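Glutamate--tRNA ligase (Methanothermobacter thermautotrophicus, PDB 3AII) probably activates glutamate with ATP and transfers it to tRNA, as a non-discriminating class I glutamyl-tRNA synthetase of an archaeon. Local coordinates at residues E501-M506 with R511-I516; F406-V411 with E532-A537; V446-D451 with G456-I461; S333-G338 with S345-P350. One frame throughout, in Å; residues are numbered along the deposited sequence. Where two conformers were deposited one is given.

Contact 1 (E501-M506 with R511-I516); sequences EAEVIM and RVRGVI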
loop_
_atom_site.group_PDB
_atom_site.type_symbol
_atom_site.label_atom_id
_atom_site.label_comp_id
_atom_site.label_asym_id
_atom_site.label_seq_id
_atom_site.Cartn_x
_atom_site.Cartn_y
_atom_site.Cartn_z
ATOM N N GLU A 501 -27.562 -8.447 -15.149
ATOM C CA GLU A 501 -27.121 -8.840 -13.820
ATOM C C GLU A 501 -25.747 -8.236 -13.538
ATOM O O GLU A 501 -24.870 -8.217 -14.408
ATOM C CB GLU A 501 -27.057 -10.364 -13.697
ATOM C CG GLU A 501 -28.393 -11.047 -13.880
ATOM C CD GLU A 501 -29.384 -10.669 -12.797
ATOM O OE1 GLU A 501 -30.540 -10.335 -13.135
ATOM O OE2 GLU A 501 -29.004 -10.701 -11.608
ATOM N N ALA A 502 -25.569 -7.733 -12.323
ATOM C CA ALA A 502 -24.268 -7.243 -11.893
ATOM C C ALA A 502 -24.092 -7.437 -10.404
ATOM O O ALA A 502 -25.060 -7.610 -9.667
ATOM C CB ALA A 502 -24.104 -5.764 -12.244
ATOM N N GLU A 503 -22.848 -7.405 -9.956
ATOM C CA GLU A 503 -22.581 -7.392 -8.533
ATOM C C GLU A 503 -21.394 -6.505 -8.259
ATOM O O GLU A 503 -20.574 -6.246 -9.144
ATOM C CB GLU A 503 -22.344 -8.797 -7.992
ATOM C CG GLU A 503 -21.166 -9.517 -8.588
ATOM C CD GLU A 503 -21.135 -10.976 -8.174
ATOM O OE1 GLU A 503 -22.107 -11.699 -8.482
ATOM O OE2 GLU A 503 -20.143 -11.396 -7.538
ATOM N N VAL A 504 -21.337 -6.017 -7.034
ATOM C CA VAL A 504 -20.266 -5.145 -6.599
ATOM C C VAL A 504 -19.676 -5.732 -5.329
ATOM O O VAL A 504 -20.411 -6.047 -4.379
ATOM C CB VAL A 504 -20.786 -3.725 -6.322
ATOM C CG1 VAL A 504 -19.641 -2.813 -5.886
ATOM C CG2 VAL A 504 -21.477 -3.167 -7.570
ATOM N N ILE A 505 -18.362 -5.922 -5.325
ATOM C CA ILE A 505 -17.676 -6.384 -4.119
ATOM C C ILE A 505 -17.286 -5.177 -3.299
ATOM O O ILE A 505 -16.584 -4.292 -3.791
ATOM C CB ILE A 505 -16.440 -7.217 -4.447
ATOM C CG1 ILE A 505 -16.817 -8.340 -5.409
ATOM C CG2 ILE A 505 -15.815 -7.744 -3.155
ATOM C CD1 ILE A 505 -17.952 -9.216 -4.920
ATOM N N MET A 506 -17.758 -5.128 -2.055
ATOM C CA MET A 506 -17.561 -3.957 -1.210
ATOM C C MET A 506 -16.234 -4.062 -0.457
ATOM O O MET A 506 -15.583 -5.109 -0.484
ATOM C CB MET A 506 -18.741 -3.776 -0.236
ATOM C CG MET A 506 -20.119 -3.751 -0.895
ATOM S SD MET A 506 -20.293 -2.427 -2.122
ATOM C CE MET A 506 -20.339 -0.984 -1.095
ATOM N N ARG A 511 -20.616 -9.144 -0.912
ATOM C CA ARG A 511 -21.116 -9.095 -2.280
ATOM C C ARG A 511 -22.471 -8.379 -2.300
ATOM O O ARG A 511 -23.387 -8.771 -1.583
ATOM C CB ARG A 511 -21.274 -10.522 -2.818
ATOM C CG ARG A 511 -21.500 -10.620 -4.324
ATOM C CD ARG A 511 -22.249 -11.889 -4.725
ATOM N NE ARG A 511 -21.706 -13.100 -4.111
ATOM C CZ ARG A 511 -22.413 -13.930 -3.349
ATOM N NH1 ARG A 511 -23.695 -13.685 -3.104
ATOM N NH2 ARG A 511 -21.840 -15.010 -2.833
ATOM N N VAL A 512 -22.592 -7.321 -3.103
ATOM C CA VAL A 512 -23.876 -6.652 -3.295
ATOM C C VAL A 512 -24.408 -6.963 -4.694
ATOM O O VAL A 512 -23.795 -6.588 -5.687
ATOM C CB VAL A 512 -23.757 -5.121 -3.102
ATOM C CG1 VAL A 512 -25.064 -4.412 -3.497
ATOM C CG2 VAL A 512 -23.364 -4.789 -1.672
ATOM N N ARG A 513 -25.545 -7.650 -4.771
ATOM C CA ARG A 513 -26.096 -8.074 -6.062
ATOM C C ARG A 513 -27.181 -7.129 -6.532
ATOM O O ARG A 513 -27.898 -6.553 -5.715
ATOM C CB ARG A 513 -26.685 -9.483 -5.965
ATOM C CG ARG A 513 -25.717 -10.535 -5.464
ATOM C CD ARG A 513 -26.132 -11.910 -5.952
ATOM N NE ARG A 513 -25.150 -12.927 -5.592
ATOM C CZ ARG A 513 -25.098 -14.137 -6.136
ATOM N NH1 ARG A 513 -25.973 -14.483 -7.071
ATOM N NH2 ARG A 513 -24.167 -14.999 -5.748
ATOM N N GLY A 514 -27.315 -6.976 -7.845
ATOM C CA GLY A 514 -28.368 -6.125 -8.381
ATOM C C GLY A 514 -28.438 -6.197 -9.888
ATOM O O GLY A 514 -27.997 -7.173 -10.494
ATOM N N VAL A 515 -29.014 -5.156 -10.487
ATOM C CA VAL A 515 -29.087 -5.054 -11.930
ATOM C C VAL A 515 -28.549 -3.701 -12.370
ATOM O O VAL A 515 -28.586 -2.731 -11.617
ATOM C CB VAL A 515 -30.514 -5.268 -12.477
ATOM C CG1 VAL A 515 -30.954 -6.721 -12.250
ATOM C CG2 VAL A 515 -31.500 -4.288 -11.831
ATOM N N ILE A 516 -28.049 -3.653 -13.596
ATOM C CA ILE A 516 -27.467 -2.431 -14.133
ATOM C C ILE A 516 -28.061 -2.179 -15.519
ATOM O O ILE A 516 -28.516 -3.098 -16.193
ATOM C CB ILE A 516 -25.904 -2.537 -14.154
ATOM C CG1 ILE A 516 -25.245 -1.178 -14.439
ATOM C CG2 ILE A 516 -25.437 -3.636 -15.135
ATOM C CD1 ILE A 516 -23.739 -1.137 -14.123
HETATM O O HOH W 1 -28.258 -9.565 -9.453
#
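E503 and R511 lie across one another on one face of this antiparallel beta hairpin, the carboxylate plane turned 45° from the guanidinium plane. The carboxylate rests on the arginine's aliphatic part, with E503 OE2 3.5 Å from R511 CD. E503 OE2 stays 4.1 Å from R511 NE, too far for a salt bridge. R513 joins the same face, and E503 OE1 stands over a face of its guanidinium, well out of the plane, so attraction there would be electrostatic without a directed N-H. I505 extends the row by laying CD1 against R511 CG.

The side bearing A502, V504 and V512 makes apolar contacts. With CG beside the backbone N (chi1 -53°), M506, just past the strand end, brings CG to 3.5 Å from V512 CG2, tighter than ordinary van der Waals contact; A502 CB meets I516 CG2 farther along. Between the strands, A502 pairs with G514 and V504 with V512, two backbone hydrogen bonds each, the shortest running from V512 N to V504 O at 2.8 Å. A water also donates to E501 OE2 and G514 O, tying the exposed glutamate to the opposite strand.

The hairpin belongs to the anticodon-binding region. Strand 546-552 pairs with 500-505 on one flank, strand 402-408 with 511-516 on the other, and F406, F534 and L531 pack against V504.

Contact 2 (F406-V411 with E532-A537); sequences FAADPV and ERFGFA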
loop_
_atom_site.group_PDB
_atom_site.type_symbol
_atom_site.label_atom_id
_atom_site.label_comp_id
_atom_site.label_asym_id
_atom_site.label_seq_id
_atom_site.Cartn_x
_atom_site.Cartn_y
_atom_site.Cartn_z
ATOM N N PHE A 406 -27.051 1.431 -11.339
ATOM C CA PHE A 406 -27.008 0.086 -10.776
ATOM C C PHE A 406 -27.949 0.080 -9.586
ATOM O O PHE A 406 -27.768 0.850 -8.652
ATOM C CB PHE A 406 -25.578 -0.256 -10.326
ATOM C CG PHE A 406 -25.480 -1.476 -9.419
ATOM C CD1 PHE A 406 -25.665 -2.752 -9.929
ATOM C CD2 PHE A 406 -25.173 -1.328 -8.071
ATOM C CE1 PHE A 406 -25.569 -3.876 -9.106
ATOM C CE2 PHE A 406 -25.063 -2.441 -7.235
ATOM C CZ PHE A 406 -25.262 -3.711 -7.750
ATOM N N ALA A 407 -28.964 -0.776 -9.643
ATOM C CA ALA A 407 -29.922 -0.901 -8.549
ATOM C C ALA A 407 -29.554 -2.116 -7.700
ATOM O O ALA A 407 -29.791 -3.256 -8.111
ATOM C CB ALA A 407 -31.338 -1.044 -9.105
ATOM N N ALA A 408 -28.966 -1.856 -6.533
ATOM C CA ALA A 408 -28.622 -2.902 -5.568
ATOM C C ALA A 408 -29.896 -3.487 -4.955
ATOM O O ALA A 408 -30.840 -2.751 -4.697
ATOM C CB ALA A 408 -27.767 -2.319 -4.482
ATOM N N ASP A 409 -29.897 -4.796 -4.698
ATOM C CA ASP A 409 -31.045 -5.476 -4.074
ATOM C C ASP A 409 -32.358 -4.988 -4.674
ATOM O O ASP A 409 -33.239 -4.483 -3.972
ATOM C CB ASP A 409 -31.029 -5.281 -2.560
ATOM C CG ASP A 409 -29.855 -5.985 -1.895
ATOM O OD1 ASP A 409 -29.384 -7.017 -2.426
ATOM O OD2 ASP A 409 -29.398 -5.502 -0.845
ATOM N N PRO A 410 -32.491 -5.144 -5.990
ATOM C CA PRO A 410 -33.575 -4.478 -6.703
ATOM C C PRO A 410 -34.936 -5.102 -6.420
ATOM O O PRO A 410 -35.048 -6.295 -6.138
ATOM C CB PRO A 410 -33.191 -4.680 -8.167
ATOM C CG PRO A 410 -32.397 -5.956 -8.164
ATOM C CD PRO A 410 -31.616 -5.908 -6.894
ATOM N N VAL A 411 -35.953 -4.257 -6.461
ATOM C CA VAL A 411 -37.323 -4.744 -6.452
ATOM C C VAL A 411 -37.951 -4.435 -7.810
ATOM O O VAL A 411 -37.813 -3.338 -8.347
ATOM C CB VAL A 411 -38.143 -4.162 -5.293
ATOM C CG1 VAL A 411 -38.075 -2.652 -5.288
ATOM C CG2 VAL A 411 -39.596 -4.647 -5.372
ATOM N N GLU A 532 -24.427 5.646 -10.196
ATOM C CA GLU A 532 -25.014 6.859 -9.655
ATOM C C GLU A 532 -25.796 6.589 -8.378
ATOM O O GLU A 532 -26.517 5.598 -8.294
ATOM C CB GLU A 532 -25.914 7.523 -10.683
ATOM C CG GLU A 532 -25.158 7.924 -11.950
ATOM C CD GLU A 532 -25.901 8.965 -12.739
ATOM O OE1 GLU A 532 -26.040 10.101 -12.235
ATOM O OE2 GLU A 532 -26.348 8.656 -13.857
ATOM N N ARG A 533 -25.610 7.477 -7.403
ATOM C CA ARG A 533 -26.276 7.360 -6.102
ATOM C C ARG A 533 -25.850 6.107 -5.342
ATOM O O ARG A 533 -26.504 5.706 -4.371
ATOM C CB ARG A 533 -27.808 7.394 -6.262
ATOM C CG ARG A 533 -28.344 8.643 -6.968
ATOM C CD ARG A 533 -29.891 8.750 -6.906
ATOM N NE ARG A 533 -30.385 8.962 -5.541
ATOM C CZ ARG A 533 -30.968 8.026 -4.801
ATOM N NH1 ARG A 533 -31.371 8.306 -3.566
ATOM N NH2 ARG A 533 -31.159 6.812 -5.295
ATOM N N PHE A 534 -24.761 5.478 -5.778
ATOM C CA PHE A 534 -24.258 4.291 -5.099
ATOM C C PHE A 534 -22.759 4.441 -4.795
ATOM O O PHE A 534 -22.356 4.460 -3.630
ATOM C CB PHE A 534 -24.572 3.033 -5.924
ATOM C CG PHE A 534 -24.185 1.745 -5.243
ATOM C CD1 PHE A 534 -24.986 1.209 -4.244
ATOM C CD2 PHE A 534 -23.024 1.072 -5.607
ATOM C CE1 PHE A 534 -24.627 0.021 -3.613
ATOM C CE2 PHE A 534 -22.655 -0.118 -4.974
ATOM C CZ PHE A 534 -23.466 -0.642 -3.982
ATOM N N GLY A 535 -21.935 4.580 -5.831
ATOM C CA GLY A 535 -20.520 4.845 -5.626
ATOM C C GLY A 535 -19.690 4.650 -6.882
ATOM O O GLY A 535 -20.198 4.178 -7.895
ATOM N N PHE A 536 -18.412 5.006 -6.810
ATOM C CA PHE A 536 -17.486 4.731 -7.908
ATOM C C PHE A 536 -16.978 3.310 -7.763
ATOM O O PHE A 536 -16.835 2.815 -6.643
ATOM C CB PHE A 536 -16.314 5.702 -7.870
ATOM C CG PHE A 536 -16.709 7.123 -8.151
ATOM C CD1 PHE A 536 -16.691 7.610 -9.440
ATOM C CD2 PHE A 536 -17.116 7.961 -7.125
ATOM C CE1 PHE A 536 -17.051 8.918 -9.705
ATOM C CE2 PHE A 536 -17.487 9.267 -7.385
ATOM C CZ PHE A 536 -17.452 9.746 -8.677
ATOM N N ALA A 537 -16.723 2.644 -8.888
ATOM C CA ALA A 537 -16.278 1.249 -8.842
ATOM C C ALA A 537 -15.540 0.869 -10.113
ATOM O O ALA A 537 -15.829 1.390 -11.185
ATOM C CB ALA A 537 -17.483 0.311 -8.640
HETATM O O HOH W 2 -26.080 3.081 -9.250
#
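F406 turns the edge of its ring toward the face of F534 in a T-shaped stack, with the centroids 5.3 Å apart and the planes at 71°. Atoms CD2 and CE2 of F406 make the approach; F406 CE2 comes to 4.0 Å from F534 CE2, displaced toward the rim of the F534 ring instead of its middle.

Both phenylalanines hold CG opposite the backbone nitrogen, chi1 165° in F406 and -175° in F534. In F406 this swings the ring out of its strand toward the 532-537 segment, while F534, whose CB already points toward the 406-411 segment, simply continues in that direction. The F534 ring also takes A408 CB, 4.0 Å from F534 CE1, so two residues of one strand, F406 and A408, share the same aromatic partner.

Near the rings, a water bridges the backbones: it accepts from F406 N at 2.8 Å and donates to E532 O at 2.7 Å. F534 and G535 form a classic beta bulge opposite L531. The carboxylate of E532 leads away and is held in salt bridges by R426 and R438.

The cluster lies inside the six-stranded sheet whose end strands 402-408 and 528-531 also pair, consistent with one of the two anticodon-binding beta barrels known in class I glutaminyl-tRNA synthetases. V504 and V512 of strands 500-505 and 511-516 touch F534, and Y550 from strand 546-552 meets its ring and hydrogen-bonds its carbonyl.

Contact 3 (V446-D451 with G456-I461); sequences VYLPGD and GPLRLI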
loop_
_atom_site.group_PDB
_atom_site.type_symbol
_atom_site.label_atom_id
_atom_site.label_comp_id
_atom_site.label_asym_id
_atom_site.label_seq_id
_atom_site.Cartn_x
_atom_site.Cartn_y
_atom_site.Cartn_z
ATOM N N VAL A 446 -39.972 -1.604 -13.926
ATOM C CA VAL A 446 -38.621 -1.137 -13.611
ATOM C C VAL A 446 -38.071 -1.883 -12.416
ATOM O O VAL A 446 -38.822 -2.465 -11.624
ATOM C CB VAL A 446 -38.583 0.371 -13.276
ATOM C CG1 VAL A 446 -39.083 1.194 -14.431
ATOM C CG2 VAL A 446 -39.404 0.681 -11.992
ATOM N N TYR A 447 -36.750 -1.867 -12.285
ATOM C CA TYR A 447 -36.116 -2.284 -11.046
ATOM C C TYR A 447 -35.728 -1.051 -10.245
ATOM O O TYR A 447 -35.094 -0.131 -10.778
ATOM C CB TYR A 447 -34.861 -3.107 -11.343
ATOM C CG TYR A 447 -35.132 -4.481 -11.918
ATOM C CD1 TYR A 447 -34.967 -4.726 -13.274
ATOM C CD2 TYR A 447 -35.502 -5.541 -11.093
ATOM C CE1 TYR A 447 -35.191 -5.986 -13.807
ATOM C CE2 TYR A 447 -35.732 -6.807 -11.617
ATOM C CZ TYR A 447 -35.564 -7.022 -12.972
ATOM O OH TYR A 447 -35.776 -8.277 -13.504
ATOM N N LEU A 448 -36.123 -1.007 -8.974
ATOM C CA LEU A 448 -35.670 0.050 -8.073
ATOM C C LEU A 448 -34.777 -0.533 -6.992
ATOM O O LEU A 448 -34.982 -1.668 -6.561
ATOM C CB LEU A 448 -36.845 0.741 -7.379
ATOM C CG LEU A 448 -37.897 1.425 -8.236
ATOM C CD1 LEU A 448 -38.913 2.151 -7.338
ATOM C CD2 LEU A 448 -37.244 2.399 -9.174
ATOM N N PRO A 449 -33.789 0.244 -6.539
ATOM C CA PRO A 449 -32.947 -0.233 -5.435
ATOM C C PRO A 449 -33.799 -0.444 -4.199
ATOM O O PRO A 449 -34.520 0.463 -3.793
ATOM C CB PRO A 449 -31.953 0.915 -5.216
ATOM C CG PRO A 449 -32.586 2.118 -5.856
ATOM C CD PRO A 449 -33.438 1.605 -6.980
ATOM N N GLY A 450 -33.736 -1.636 -3.621
ATOM C CA GLY A 450 -34.669 -1.995 -2.565
ATOM C C GLY A 450 -34.338 -1.494 -1.172
ATOM O O GLY A 450 -35.211 -1.457 -0.308
ATOM N N ASP A 451 -33.086 -1.109 -0.947
ATOM C CA ASP A 451 -32.629 -0.743 0.394
ATOM C C ASP A 451 -33.170 0.599 0.886
ATOM O O ASP A 451 -32.953 1.638 0.262
ATOM C CB ASP A 451 -31.099 -0.759 0.468
ATOM C CG ASP A 451 -30.523 -2.154 0.297
ATOM O OD1 ASP A 451 -31.258 -3.135 0.551
ATOM O OD2 ASP A 451 -29.338 -2.270 -0.091
ATOM N N GLY A 456 -44.084 6.500 -0.439
ATOM C CA GLY A 456 -44.124 7.923 -0.710
ATOM C C GLY A 456 -43.797 8.255 -2.146
ATOM O O GLY A 456 -43.625 7.356 -2.972
ATOM N N PRO A 457 -43.709 9.553 -2.454
ATOM C CA PRO A 457 -43.481 9.998 -3.830
ATOM C C PRO A 457 -42.013 9.875 -4.226
ATOM O O PRO A 457 -41.120 10.172 -3.429
ATOM C CB PRO A 457 -43.892 11.471 -3.791
ATOM C CG PRO A 457 -43.589 11.885 -2.374
ATOM C CD PRO A 457 -43.936 10.684 -1.535
ATOM N N LEU A 458 -41.789 9.425 -5.458
ATOM C CA LEU A 458 -40.448 9.256 -6.000
ATOM C C LEU A 458 -40.408 9.851 -7.388
ATOM O O LEU A 458 -41.395 9.830 -8.111
ATOM C CB LEU A 458 -40.093 7.769 -6.124
ATOM C CG LEU A 458 -40.131 6.924 -4.854
ATOM C CD1 LEU A 458 -40.104 5.422 -5.187
ATOM C CD2 LEU A 458 -38.981 7.303 -3.934
ATOM N N ARG A 459 -39.246 10.359 -7.766
ATOM C CA ARG A 459 -39.015 10.722 -9.150
ATOM C C ARG A 459 -37.946 9.791 -9.686
ATOM O O ARG A 459 -36.795 9.811 -9.212
ATOM C CB ARG A 459 -38.545 12.167 -9.276
ATOM C CG ARG A 459 -38.185 12.505 -10.718
ATOM C CD ARG A 459 -38.085 13.988 -10.953
ATOM N NE ARG A 459 -37.621 14.252 -12.316
ATOM C CZ ARG A 459 -38.399 14.247 -13.397
ATOM N NH1 ARG A 459 -39.705 13.986 -13.307
ATOM N NH2 ARG A 459 -37.859 14.503 -14.585
ATOM N N LEU A 460 -38.325 8.963 -10.650
ATOM C CA LEU A 460 -37.346 8.124 -11.321
ATOM C C LEU A 460 -36.531 9.091 -12.169
ATOM O O LEU A 460 -37.088 9.777 -13.031
ATOM C CB LEU A 460 -38.018 7.077 -12.209
ATOM C CG LEU A 460 -39.147 6.154 -11.736
ATOM C CD1 LEU A 460 -39.077 4.820 -12.491
ATOM C CD2 LEU A 460 -39.143 5.913 -10.241
ATOM N N ILE A 461 -35.223 9.149 -11.920
ATOM C CA ILE A 461 -34.382 10.216 -12.476
ATOM C C ILE A 461 -34.581 10.412 -13.978
ATOM O O ILE A 461 -34.510 9.459 -14.743
ATOM C CB ILE A 461 -32.903 9.987 -12.150
ATOM C CG1 ILE A 461 -32.673 10.166 -10.642
ATOM C CG2 ILE A 461 -31.999 10.932 -12.985
ATOM C CD1 ILE A 461 -31.310 9.694 -10.174
#
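L448 and L460 carry most of this apolar contact, their side chains crossing at about a right angle with L448 CD2 4.1 Å from L460 CD2. The branches of each leucine are divided between two partners. L448 keeps CD2 for L460 and sends CD1 to meet L458 CD1 tip to tip, also at 4.1 Å. L460 in turn sends CD1 the other way, end-on to V446, where it lies 4.1 Å from V446 CG1 and only slightly farther from CG2. The result is a zigzag of methyl groups running from L458 through L448 and L460 to V446, all at ordinary van der Waals separation. In L448 the CG lies beside the backbone N and opposite the carbonyl carbon, chi1 -60°, and chi2 of -175° turns the fork so that CD1 faces L458 and CD2 faces L460.

No hydrogen bond joins the segments. The strand axes are 10.7 Å apart and inclined at 115°, far too distant for backbone pairing, so the two strands face each other across the interior of a closed sheet, consistent with the other anticodon-binding beta barrel of the glutaminyl-tRNA synthetase type. Strand 489-495 stands between them in the sheet order, and its W493 packs on both L448 and L460.

Polar pairing is directed elsewhere. L448 and V446 use their backbones to bond strand 410-416, through V411 and L413, whereas G456 bonds Y468 of strand 464-469. On the 456-460 strand, R459 reaches N465 and the carbonyl of E478 with its NH1, and just past its end the carbonyl of I461 accepts from the indole NH of W493.

Contact 4 (S333-G338 with S345-P350); sequences SGAREG and SGWDDP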
loop_
_atom_site.group_PDB
_atom_site.type_symbol
_atom_site.label_atom_id
_atom_site.label_comp_id
_atom_site.label_asym_id
_atom_site.label_seq_id
_atom_site.Cartn_x
_atom_site.Cartn_y
_atom_site.Cartn_z
ATOM N N SER A 333 2.869 -9.531 7.268
ATOM C CA SER A 333 2.995 -10.934 7.654
ATOM C C SER A 333 1.651 -11.538 8.054
ATOM O O SER A 333 1.344 -12.679 7.709
ATOM C CB SER A 333 4.005 -11.089 8.793
ATOM O OG SER A 333 5.293 -10.657 8.391
ATOM N N GLY A 334 0.853 -10.767 8.786
ATOM C CA GLY A 334 -0.472 -11.209 9.175
ATOM C C GLY A 334 -1.359 -11.431 7.965
ATOM O O GLY A 334 -2.171 -12.355 7.941
ATOM N N ALA A 335 -1.200 -10.581 6.953
ATOM C CA ALA A 335 -1.974 -10.717 5.725
ATOM C C ALA A 335 -1.551 -11.956 4.940
ATOM O O ALA A 335 -2.393 -12.698 4.434
ATOM C CB ALA A 335 -1.847 -9.460 4.863
ATOM N N ARG A 336 -0.246 -12.182 4.831
ATOM C CA ARG A 336 0.233 -13.349 4.107
ATOM C C ARG A 336 -0.332 -14.619 4.736
ATOM O O ARG A 336 -0.790 -15.522 4.037
ATOM C CB ARG A 336 1.764 -13.406 4.076
ATOM C CG ARG A 336 2.289 -14.535 3.198
ATOM C CD ARG A 336 3.806 -14.613 3.168
ATOM N NE ARG A 336 4.243 -15.759 2.374
ATOM C CZ ARG A 336 5.460 -16.292 2.430
ATOM N NH1 ARG A 336 6.371 -15.784 3.251
ATOM N NH2 ARG A 336 5.765 -17.336 1.666
ATOM N N GLU A 337 -0.300 -14.681 6.063
ATOM C CA GLU A 337 -0.853 -15.823 6.777
ATOM C C GLU A 337 -2.321 -15.998 6.398
ATOM O O GLU A 337 -2.768 -17.107 6.102
ATOM C CB GLU A 337 -0.696 -15.640 8.289
ATOM C CG GLU A 337 -1.000 -16.894 9.104
ATOM C CD GLU A 337 -0.662 -16.739 10.580
ATOM O OE1 GLU A 337 -1.220 -15.828 11.234
ATOM O OE2 GLU A 337 0.159 -17.533 11.089
ATOM N N GLY A 338 -3.061 -14.893 6.393
ATOM C CA GLY A 338 -4.469 -14.915 6.038
ATOM C C GLY A 338 -4.747 -15.507 4.666
ATOM O O GLY A 338 -5.650 -16.323 4.505
ATOM N N SER A 345 -8.661 -13.632 -0.410
ATOM C CA SER A 345 -8.629 -14.288 -1.712
ATOM C C SER A 345 -7.254 -14.176 -2.349
ATOM O O SER A 345 -6.917 -14.925 -3.272
ATOM C CB SER A 345 -9.680 -13.675 -2.638
ATOM O OG SER A 345 -9.557 -12.263 -2.676
ATOM N N GLY A 346 -6.462 -13.234 -1.850
ATOM C CA GLY A 346 -5.166 -12.938 -2.426
ATOM C C GLY A 346 -4.682 -11.583 -1.955
ATOM O O GLY A 346 -5.304 -10.952 -1.099
ATOM N N TRP A 347 -3.566 -11.132 -2.513
ATOM C CA TRP A 347 -2.992 -9.864 -2.105
ATOM C C TRP A 347 -3.881 -8.696 -2.526
ATOM O O TRP A 347 -3.740 -7.580 -2.013
ATOM C CB TRP A 347 -1.593 -9.714 -2.686
ATOM C CG TRP A 347 -0.563 -10.549 -1.967
ATOM C CD1 TRP A 347 0.101 -11.632 -2.459
ATOM C CD2 TRP A 347 -0.104 -10.363 -0.624
ATOM N NE1 TRP A 347 0.966 -12.128 -1.501
ATOM C CE2 TRP A 347 0.856 -11.365 -0.368
ATOM C CE3 TRP A 347 -0.401 -9.439 0.383
ATOM C CZ2 TRP A 347 1.517 -11.471 0.857
ATOM C CZ3 TRP A 347 0.256 -9.545 1.600
ATOM C CH2 TRP A 347 1.204 -10.555 1.824
ATOM N N ASP A 348 -4.791 -8.955 -3.461
ATOM C CA ASP A 348 -5.718 -7.916 -3.917
ATOM C C ASP A 348 -7.131 -8.058 -3.325
ATOM O O ASP A 348 -8.117 -7.557 -3.884
ATOM C CB ASP A 348 -5.750 -7.846 -5.446
ATOM C CG ASP A 348 -6.188 -9.145 -6.081
ATOM O OD1 ASP A 348 -6.380 -10.133 -5.347
ATOM O OD2 ASP A 348 -6.337 -9.177 -7.318
ATOM N N ASP A 349 -7.229 -8.731 -2.184
ATOM C CA ASP A 349 -8.495 -8.818 -1.454
ATOM C C ASP A 349 -8.810 -7.426 -0.917
ATOM O O ASP A 349 -7.934 -6.776 -0.360
ATOM C CB ASP A 349 -8.359 -9.827 -0.305
ATOM C CG ASP A 349 -9.679 -10.082 0.425
ATOM O OD1 ASP A 349 -10.224 -9.139 1.043
ATOM O OD2 ASP A 349 -10.162 -11.235 0.394
ATOM N N PRO A 350 -10.060 -6.944 -1.103
ATOM C CA PRO A 350 -10.366 -5.542 -0.787
ATOM C C PRO A 350 -10.237 -5.205 0.695
ATOM O O PRO A 350 -10.152 -4.037 1.059
ATOM C CB PRO A 350 -11.813 -5.377 -1.272
ATOM C CG PRO A 350 -12.363 -6.754 -1.300
ATOM C CD PRO A 350 -11.221 -7.646 -1.671
#
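W347 lays the six-membered part of its indole against A335 and R336 of helix 333-341, and the tryptophan sits in a tight loop. At the start of that loop, S345 N donates to D349 OD2 at 2.9 Å, on the lone pair of OD2 that points away from OD1. G346 then opens a type I beta turn, closed by the backbone bond from D349 N to G346 O at 3.1 Å.

W347 occupies the turn's second position. Its CG sits beside the backbone N, chi1 -76°, and the indole extends from there to the helix. W347 CZ3 is 3.9 Å from A335 CB, while W347 CH2 is 3.7 Å from R336 CB; the CB atoms of A335 and R336 both come at the ring obliquely. R336 runs fully extended past the tryptophan, its CG 3.9 Å from W347 CZ2 and its guanidinium plane 33° from the indole plane. In this way the turn that follows helix 333-341 packs back on it, in the catalytic domain of this class I synthetase. The tryptophan also reaches other parts of that domain: NE1 hydrogen-bonds E146, and the side chain touches P108 of the predicted HIGH motif.

After D348, the carboxylate of D349 turns back into the loop, where OD2 also forms a salt bridge with R351. P350 follows and touches I505 and M506 of the anticodon-binding region.

How the contacts relate
Contacts 2 and 3 are buried, contact 1 is partly buried, and contact 4 lies at the surface. Contacts 1 and 2 share a sheet: strand 402-408 pairs with 511-516 through bonds such as A407 N to V515 O. Contact 3 belongs to the next sheet, joined to contact 2 where V411 N bonds L448 O. Their chemistry follows their place: neighbouring strands in contact 1 are stitched by backbone bonds, whereas contacts 2 and 3 span sheet interiors with aromatic rings and aliphatic methyls respectively. Contact 4, in the catalytic domain, rests a tryptophan on a helix, and its loop touches contact 1 at the edge of the anticodon-binding region.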